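Local coordinates for protein caspase subunit p21 (Drosophila melanogaster, PDB 3SIR) that acts as an effector caspase, a cysteine protease of the apoptosis execution cascade that cleaves lamin DmO and baculovirus p35 in vitro, at residues K207-I211 with L212-T216. The protein carries 1 engineered substitution. Sequence-based numbering, arbitrary orientation.
Sequences KRLDI and LTLLT
D210 occupies the N-cap of helix 211-223 and meets T213, three residues on, with both its backbone and its side chain. L214 N gives D210 O a nearly straight bond of 3.0 Å, while T213 N reaches the same oxygen only weakly, with an N-H...O angle of 129°. T213 OG1 lies 2.9 Å from both D210 O and D210 OD2, and its one proton can serve only one of them at a time. With OG1 held between the backbone N and carbonyl carbon of T213 (chi1 66°), the hydroxyl is turned back toward the cap, and the two side chains cross at about a right angle. One residue along, I211 O accepts L215 N in an almost linear bond of 2.7 Å, and I211 also makes a backbone hydrogen bond with L253. Apolar contacts flank this polar core: I211 CG1 meets L215 CD1 at 3.8 Å, and L209 CB lies 4.4 Å from L214 CD1. L214 packs on L202 of helix 193-205, L215 on L173 and I245 of the central sheet, and L212 on T216 of the second subunit. Here an aspartate at the N-cap position, its carboxylate turned to the T213 hydroxyl and not bonded to a first-turn amide, opens a helix that flanks the central sheet of the caspase fold and takes part in the contact with the second subunit.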
loop_
_atom_site.group_PDB
_atom_site.type_symbol
_atom_site.label_atom_id
_atom_site.label_comp_id
_atom_site.label_asym_id
_atom_site.label_seq_id
_atom_site.Cartn_x
_atom_site.Cartn_y
_atom_site.Cartn_z
ATOM N N LYS A 207 -4.060 -18.824 1.181
ATOM C CA LYS A 207 -5.430 -19.212 1.491
ATOM C C LYS A 207 -5.687 -19.104 2.989
ATOM O O LYS A 207 -6.837 -19.060 3.435
ATOM C CB LYS A 207 -5.696 -20.640 1.015
ATOM C CG LYS A 207 -6.460 -20.719 -0.301
ATOM C CD LYS A 207 -7.127 -22.074 -0.471
ATOM C CE LYS A 207 -8.013 -22.105 -1.707
ATOM N NZ LYS A 207 -7.295 -22.597 -2.917
ATOM N N ARG A 208 -4.605 -19.025 3.756
ATOM C CA ARG A 208 -4.687 -18.983 5.209
ATOM C C ARG A 208 -4.950 -17.566 5.713
ATOM O O ARG A 208 -5.566 -17.381 6.762
ATOM C CB ARG A 208 -3.404 -19.547 5.825
ATOM C CG ARG A 208 -2.940 -20.862 5.200
ATOM C CD ARG A 208 -1.719 -21.431 5.914
ATOM N NE ARG A 208 -1.692 -22.891 5.867
ATOM C CZ ARG A 208 -0.867 -23.652 6.580
ATOM N NH1 ARG A 208 0.052 -23.094 7.360
ATOM N NH2 ARG A 208 -0.964 -24.974 6.523
ATOM N N LEU A 209 -4.616 -16.576 4.890
ATOM C CA LEU A 209 -4.213 -15.258 5.377
ATOM C C LEU A 209 -4.766 -14.139 4.497
ATOM O O LEU A 209 -4.851 -14.285 3.278
ATOM C CB LEU A 209 -2.687 -15.165 5.422
ATOM C CG LEU A 209 -2.027 -15.309 6.791
ATOM C CD1 LEU A 209 -0.519 -15.400 6.619
ATOM C CD2 LEU A 209 -2.400 -14.127 7.665
ATOM N N ASP A 210 -5.031 -12.986 5.102
ATOM C CA ASP A 210 -5.597 -11.859 4.367
ATOM C C ASP A 210 -4.517 -11.060 3.641
ATOM O O ASP A 210 -3.368 -11.013 4.082
ATOM C CB ASP A 210 -6.419 -10.959 5.297
ATOM C CG ASP A 210 -5.592 -9.859 5.937
ATOM O OD1 ASP A 210 -5.756 -8.684 5.541
ATOM O OD2 ASP A 210 -4.819 -10.157 6.873
ATOM N N ILE A 211 -4.883 -10.461 2.513
ATOM C CA ILE A 211 -3.911 -10.053 1.505
ATOM C C ILE A 211 -2.782 -9.193 2.077
ATOM O O ILE A 211 -1.614 -9.368 1.718
ATOM C CB ILE A 211 -4.593 -9.319 0.337
ATOM C CG1 ILE A 211 -3.603 -9.072 -0.806
ATOM C CG2 ILE A 211 -5.220 -8.022 0.814
ATOM C CD1 ILE A 211 -3.191 -10.332 -1.542
ATOM N N LEU A 212 -3.121 -8.328 3.028
ATOM C CA LEU A 212 -2.204 -7.283 3.472
ATOM C C LEU A 212 -1.171 -7.801 4.473
ATOM O O LEU A 212 -0.069 -7.256 4.581
ATOM C CB LEU A 212 -2.974 -6.104 4.071
ATOM C CG LEU A 212 -3.810 -5.259 3.108
ATOM C CD1 LEU A 212 -4.694 -4.290 3.883
ATOM C CD2 LEU A 212 -2.929 -4.515 2.113
ATOM N N THR A 213 -1.534 -8.857 5.198
ATOM C CA THR A 213 -0.584 -9.576 6.040
ATOM C C THR A 213 0.183 -10.622 5.233
ATOM O O THR A 213 1.299 -11.005 5.589
ATOM C CB THR A 213 -1.280 -10.272 7.228
ATOM O OG1 THR A 213 -2.139 -11.301 6.732
ATOM C CG2 THR A 213 -2.116 -9.285 8.036
ATOM N N LEU A 214 -0.370 -11.022 4.096
ATOM C CA LEU A 214 0.439 -11.676 3.079
ATOM C C LEU A 214 1.523 -10.719 2.583
ATOM O O LEU A 214 2.692 -10.856 2.942
ATOM C CB LEU A 214 -0.438 -12.142 1.919
ATOM C CG LEU A 214 -0.083 -13.480 1.271
ATOM C CD1 LEU A 214 0.425 -14.441 2.326
ATOM C CD2 LEU A 214 -1.303 -14.063 0.572
ATOM N N LEU A 215 1.102 -9.660 1.896
ATOM C CA LEU A 215 2.033 -8.700 1.299
ATOM C C LEU A 215 2.856 -7.943 2.335
ATOM O O LEU A 215 3.728 -7.147 1.988
ATOM C CB LEU A 215 1.287 -7.699 0.412
ATOM C CG LEU A 215 0.367 -8.306 -0.645
ATOM C CD1 LEU A 215 -0.372 -7.213 -1.397
ATOM C CD2 LEU A 215 1.182 -9.170 -1.593
ATOM N N THR A 216 2.530 -8.139 3.607
ATOM C CA THR A 216 3.375 -7.642 4.681
ATOM C C THR A 216 4.571 -8.565 4.864
ATOM O O THR A 216 5.709 -8.110 5.001
ATOM C CB THR A 216 2.600 -7.559 5.998
ATOM O OG1 THR A 216 1.722 -6.425 5.958
ATOM C CG2 THR A 216 3.570 -7.422 7.162
#